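Local structure of Two-component system sensor histidine kinase (Bacteroides thetaiotaomicron, 3OTT) at residues N14-C26 with I37-T51. The protein probably senses saccharides through this extracellular beta-propeller and beta-sandwich region and relays the signal as a histidine kinase with DNA-binding transcription factor activity. Sequence-based numbering, arbitrary orientation.
Sequences NIYLGAEASVVSC and IGSNKGLFSYDGYST
Asn40 OD1 takes two backbone N-H groups at once, from Ser22 N at 2.9 Å and Val23 N at 3.0 Å, and so illustrates how a side-chain carbonyl can hold a loop where it enters a strand. The two donors approach differently: Ser22 N lies 17° from the carbonyl plane, whereas Val23 N sits well above it. With chi1 at 56°, CG stands between the backbone N and the carbonyl carbon of Asn40, which brings the amide across the Val23 side chain. Without the amide, as with an alanine at this position, the N-H groups of Ser22 and Val23 would probably lose their shared acceptor, and the turn before strand 24-29 would be freer to shift. Antiparallel pairing continues from this point, Ser25 N reaching Gly38 O at 2.9 Å and Gly38 N reaching Cys26 O. Gly38 suits its place, since a CB would run into Cys26 SG. Ser39 OG receives Lys41 N in an ST turn and donates to Gly42 O (2.7 Å), tightening the type I turn between strands 35-39 and 42-46.

Beyond the polar part, Leu17 lays CB over one face of the Phe44 ring, 4.2 Å from its centroid, in a CH-pi contact. Its CD1 meets Ser39 CB, while CD2 touches both Ile37 CD1 and Thr51 CG2. Ala19 CB comes to the edge of the same ring, and Ala21 CB touches Phe44 CE1 obliquely at 3.7 Å. Farther along, Ile15 CD1 packs against Tyr46 CE2 at 3.5 Å.

The arrangement belongs to a beta-propeller: strands 24-29, 35-39, 42-46 and 51-53 form one four-stranded blade, while strand 13-15 completes the sheet of strands 281-286, 292-296 and 300-303. Residues 16-23 link these two sheets, and Ile300 of strand 300-303 touches Ile15, Val24 and Ile37.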
loop_
_atom_site.group_PDB
_atom_site.type_symbol
_atom_site.label_atom_id
_atom_site.label_comp_id
_atom_site.label_asym_id
_atom_site.label_seq_id
_atom_site.Cartn_x
_atom_site.Cartn_y
_atom_site.Cartn_z
ATOM N N ASN B 14 -17.105 -6.147 -31.816
ATOM C CA ASN B 14 -16.019 -6.343 -32.776
ATOM C C ASN B 14 -15.505 -5.063 -33.444
ATOM O O ASN B 14 -16.271 -4.290 -34.014
ATOM C CB ASN B 14 -16.376 -7.403 -33.783
ATOM C CG ASN B 14 -16.552 -8.786 -33.126
ATOM O OD1 ASN B 14 -16.001 -9.079 -32.046
ATOM N ND2 ASN B 14 -17.310 -9.631 -33.770
ATOM N N ILE B 15 -14.203 -4.864 -33.367
ATOM C CA ILE B 15 -13.549 -3.628 -33.784
ATOM C C ILE B 15 -12.492 -3.919 -34.903
ATOM O O ILE B 15 -11.654 -4.824 -34.760
ATOM C CB ILE B 15 -12.847 -2.984 -32.531
ATOM C CG1 ILE B 15 -13.900 -2.608 -31.450
ATOM C CG2 ILE B 15 -11.945 -1.853 -32.982
ATOM C CD1 ILE B 15 -13.355 -2.643 -30.024
ATOM N N TYR B 16 -12.571 -3.180 -35.998
ATOM C CA TYR B 16 -11.722 -3.333 -37.208
ATOM C C TYR B 16 -10.928 -2.058 -37.432
ATOM O O TYR B 16 -11.415 -0.944 -37.219
ATOM C CB TYR B 16 -12.596 -3.625 -38.447
ATOM C CG TYR B 16 -13.379 -4.882 -38.180
ATOM C CD1 TYR B 16 -12.743 -6.127 -38.267
ATOM C CD2 TYR B 16 -14.706 -4.834 -37.705
ATOM C CE1 TYR B 16 -13.412 -7.319 -37.968
ATOM C CE2 TYR B 16 -15.393 -6.052 -37.379
ATOM C CZ TYR B 16 -14.696 -7.306 -37.533
ATOM O OH TYR B 16 -15.275 -8.527 -37.242
ATOM N N LEU B 17 -9.706 -2.227 -37.891
ATOM C CA LEU B 17 -8.788 -1.131 -38.011
ATOM C C LEU B 17 -8.796 -0.606 -39.437
ATOM O O LEU B 17 -9.086 -1.344 -40.375
ATOM C CB LEU B 17 -7.369 -1.585 -37.642
ATOM C CG LEU B 17 -7.201 -2.210 -36.260
ATOM C CD1 LEU B 17 -5.819 -2.809 -36.125
ATOM C CD2 LEU B 17 -7.496 -1.224 -35.137
ATOM N N GLY B 18 -8.431 0.658 -39.612
ATOM C CA GLY B 18 -8.309 1.203 -40.968
ATOM C C GLY B 18 -6.973 0.818 -41.575
ATOM O O GLY B 18 -6.290 -0.071 -41.056
ATOM N N ALA B 19 -6.617 1.481 -42.667
ATOM C CA ALA B 19 -5.307 1.369 -43.290
ATOM C C ALA B 19 -4.844 -0.062 -43.664
ATOM O O ALA B 19 -3.639 -0.351 -43.563
ATOM C CB ALA B 19 -4.235 2.087 -42.388
ATOM N N GLU B 20 -5.775 -0.932 -44.079
ATOM C CA GLU B 20 -5.510 -2.376 -44.338
ATOM C C GLU B 20 -4.816 -3.212 -43.221
ATOM O O GLU B 20 -4.409 -4.369 -43.446
ATOM C CB GLU B 20 -4.802 -2.631 -45.680
ATOM C CG GLU B 20 -4.939 -4.144 -46.169
ATOM C CD GLU B 20 -5.990 -4.389 -47.314
ATOM O OE1 GLU B 20 -6.375 -3.436 -48.056
ATOM O OE2 GLU B 20 -6.415 -5.566 -47.484
ATOM N N ALA B 21 -4.703 -2.639 -42.036
ATOM C CA ALA B 21 -4.245 -3.395 -40.908
ATOM C C ALA B 21 -5.381 -4.385 -40.583
ATOM O O ALA B 21 -6.540 -4.045 -40.656
ATOM C CB ALA B 21 -3.990 -2.472 -39.769
ATOM N N SER B 22 -5.081 -5.617 -40.274
ATOM C CA SER B 22 -6.156 -6.488 -39.841
ATOM C C SER B 22 -5.690 -7.419 -38.756
ATOM O O SER B 22 -6.531 -7.929 -38.030
ATOM C CB SER B 22 -6.790 -7.233 -41.005
ATOM O OG SER B 22 -5.818 -7.937 -41.746
ATOM N N VAL B 23 -4.361 -7.578 -38.617
ATOM C CA VAL B 23 -3.735 -8.390 -37.557
ATOM C C VAL B 23 -3.316 -7.593 -36.309
ATOM O O VAL B 23 -2.466 -6.699 -36.380
ATOM C CB VAL B 23 -2.498 -9.228 -38.086
ATOM C CG1 VAL B 23 -1.995 -10.145 -37.026
ATOM C CG2 VAL B 23 -2.865 -10.080 -39.305
ATOM N N VAL B 24 -3.860 -7.954 -35.141
ATOM C CA VAL B 24 -3.506 -7.263 -33.907
ATOM C C VAL B 24 -2.611 -8.135 -33.063
ATOM O O VAL B 24 -2.966 -9.270 -32.746
ATOM C CB VAL B 24 -4.765 -6.842 -33.154
ATOM C CG1 VAL B 24 -4.474 -6.406 -31.716
ATOM C CG2 VAL B 24 -5.464 -5.765 -33.902
ATOM N N SER B 25 -1.475 -7.635 -32.626
ATOM C CA SER B 25 -0.581 -8.538 -31.939
ATOM C C SER B 25 -0.393 -8.225 -30.447
ATOM O O SER B 25 0.237 -9.019 -29.772
ATOM C CB SER B 25 0.773 -8.466 -32.617
ATOM O OG SER B 25 1.185 -7.104 -32.477
ATOM N N CYS B 26 -0.828 -7.030 -29.989
ATOM C CA CYS B 26 -0.716 -6.615 -28.606
ATOM C C CYS B 26 -1.545 -5.371 -28.301
ATOM O O CYS B 26 -1.948 -4.647 -29.218
ATOM C CB CYS B 26 0.724 -6.312 -28.234
ATOM S SG CYS B 26 1.500 -5.141 -29.306
ATOM N N ILE B 37 -2.948 -0.160 -29.667
ATOM C CA ILE B 37 -3.063 -1.407 -30.414
ATOM C C ILE B 37 -1.862 -1.553 -31.356
ATOM O O ILE B 37 -1.638 -0.702 -32.200
ATOM C CB ILE B 37 -4.427 -1.397 -31.260
ATOM C CG1 ILE B 37 -5.642 -1.107 -30.373
ATOM C CG2 ILE B 37 -4.633 -2.662 -32.104
ATOM C CD1 ILE B 37 -6.956 -0.614 -31.171
ATOM N N GLY B 38 -1.076 -2.609 -31.216
ATOM C CA GLY B 38 -0.049 -2.889 -32.203
ATOM C C GLY B 38 -0.647 -3.759 -33.304
ATOM O O GLY B 38 -1.321 -4.754 -33.035
ATOM N N SER B 39 -0.459 -3.390 -34.552
ATOM C CA SER B 39 -1.062 -4.142 -35.625
ATOM C C SER B 39 0.026 -4.497 -36.646
ATOM O O SER B 39 1.167 -4.017 -36.504
ATOM C CB SER B 39 -2.106 -3.288 -36.327
ATOM O OG SER B 39 -1.434 -2.328 -37.154
ATOM N N ASN B 40 -0.342 -5.259 -37.689
ATOM C CA ASN B 40 0.615 -5.660 -38.733
ATOM C C ASN B 40 1.172 -4.494 -39.543
ATOM O O ASN B 40 2.106 -4.683 -40.300
ATOM C CB ASN B 40 0.019 -6.746 -39.690
ATOM C CG ASN B 40 -1.333 -6.327 -40.380
ATOM O OD1 ASN B 40 -2.267 -5.789 -39.753
ATOM N ND2 ASN B 40 -1.437 -6.634 -41.676
ATOM N N LYS B 41 0.558 -3.316 -39.430
ATOM C CA LYS B 41 0.933 -2.102 -40.194
ATOM C C LYS B 41 1.421 -0.965 -39.282
ATOM O O LYS B 41 1.828 0.071 -39.764
ATOM C CB LYS B 41 -0.282 -1.542 -40.969
ATOM C CG LYS B 41 -0.824 -2.419 -42.144
ATOM C CD LYS B 41 0.210 -2.646 -43.232
ATOM C CE LYS B 41 -0.009 -3.956 -43.998
ATOM N NZ LYS B 41 -0.961 -3.810 -45.162
ATOM N N GLY B 42 1.336 -1.115 -37.970
ATOM C CA GLY B 42 1.863 -0.094 -37.086
ATOM C C GLY B 42 0.934 0.156 -35.943
ATOM O O GLY B 42 0.004 -0.622 -35.696
ATOM N N LEU B 43 1.142 1.267 -35.271
ATOM C CA LEU B 43 0.520 1.497 -33.984
ATOM C C LEU B 43 -0.812 2.240 -34.162
ATOM O O LEU B 43 -0.856 3.179 -34.940
ATOM C CB LEU B 43 1.499 2.316 -33.126
ATOM C CG LEU B 43 0.924 2.939 -31.831
ATOM C CD1 LEU B 43 0.700 1.815 -30.805
ATOM C CD2 LEU B 43 1.785 4.065 -31.239
ATOM N N PHE B 44 -1.879 1.818 -33.461
ATOM C CA PHE B 44 -3.184 2.511 -33.417
ATOM C C PHE B 44 -3.581 2.834 -31.955
ATOM O O PHE B 44 -3.001 2.249 -30.993
ATOM C CB PHE B 44 -4.348 1.657 -33.987
ATOM C CG PHE B 44 -4.377 1.536 -35.511
ATOM C CD1 PHE B 44 -3.547 0.630 -36.155
ATOM C CD2 PHE B 44 -5.295 2.269 -36.267
ATOM C CE1 PHE B 44 -3.580 0.483 -37.512
ATOM C CE2 PHE B 44 -5.353 2.140 -37.668
ATOM C CZ PHE B 44 -4.482 1.231 -38.281
ATOM N N SER B 45 -4.610 3.699 -31.806
ATOM C CA SER B 45 -5.276 3.898 -30.546
ATOM C C SER B 45 -6.760 3.779 -30.753
ATOM O O SER B 45 -7.260 3.958 -31.854
ATOM C CB SER B 45 -4.938 5.278 -29.977
ATOM O OG SER B 45 -5.337 6.357 -30.883
ATOM N N TYR B 46 -7.482 3.522 -29.669
ATOM C CA TYR B 46 -8.918 3.354 -29.735
ATOM C C TYR B 46 -9.518 4.042 -28.542
ATOM O O TYR B 46 -9.148 3.730 -27.395
ATOM C CB TYR B 46 -9.303 1.886 -29.697
ATOM C CG TYR B 46 -10.801 1.634 -29.767
ATOM C CD1 TYR B 46 -11.563 2.132 -30.810
ATOM C CD2 TYR B 46 -11.435 0.877 -28.806
ATOM C CE1 TYR B 46 -12.889 1.887 -30.904
ATOM C CE2 TYR B 46 -12.769 0.638 -28.875
ATOM C CZ TYR B 46 -13.502 1.133 -29.926
ATOM O OH TYR B 46 -14.866 0.875 -29.997
ATOM N N ASP B 47 -10.441 4.964 -28.780
ATOM C CA ASP B 47 -10.983 5.724 -27.650
ATOM C C ASP B 47 -12.392 5.294 -27.282
ATOM O O ASP B 47 -13.076 6.008 -26.539
ATOM C CB ASP B 47 -10.987 7.230 -27.978
ATOM C CG ASP B 47 -11.916 7.589 -29.167
ATOM O OD1 ASP B 47 -12.610 6.667 -29.688
ATOM O OD2 ASP B 47 -11.983 8.801 -29.542
ATOM N N GLY B 48 -12.848 4.176 -27.823
ATOM C CA GLY B 48 -14.168 3.693 -27.518
ATOM C C GLY B 48 -15.202 4.111 -28.563
ATOM O O GLY B 48 -16.311 3.647 -28.502
ATOM N N TYR B 49 -14.826 4.983 -29.515
ATOM C CA TYR B 49 -15.696 5.439 -30.609
ATOM C C TYR B 49 -15.077 5.059 -31.932
ATOM O O TYR B 49 -15.727 4.429 -32.723
ATOM C CB TYR B 49 -15.879 6.978 -30.574
ATOM C CG TYR B 49 -16.757 7.446 -29.431
ATOM C CD1 TYR B 49 -16.244 7.606 -28.125
ATOM C CD2 TYR B 49 -18.117 7.710 -29.643
ATOM C CE1 TYR B 49 -17.078 8.044 -27.089
ATOM C CE2 TYR B 49 -18.942 8.160 -28.616
ATOM C CZ TYR B 49 -18.423 8.303 -27.339
ATOM O OH TYR B 49 -19.280 8.749 -26.347
ATOM N N SER B 50 -13.821 5.447 -32.179
ATOM C CA SER B 50 -13.157 5.072 -33.413
ATOM C C SER B 50 -11.684 4.776 -33.174
ATOM O O SER B 50 -11.126 5.164 -32.153
ATOM C CB SER B 50 -13.272 6.182 -34.448
ATOM O OG SER B 50 -12.680 7.349 -33.948
ATOM N N THR B 51 -11.084 4.086 -34.143
ATOM C CA THR B 51 -9.671 3.837 -34.186
ATOM C C THR B 51 -8.925 4.993 -34.821
ATOM O O THR B 51 -9.453 5.698 -35.669
ATOM C CB THR B 51 -9.336 2.520 -34.917
ATOM O OG1 THR B 51 -9.703 2.641 -36.297
ATOM C CG2 THR B 51 -10.102 1.355 -34.297
#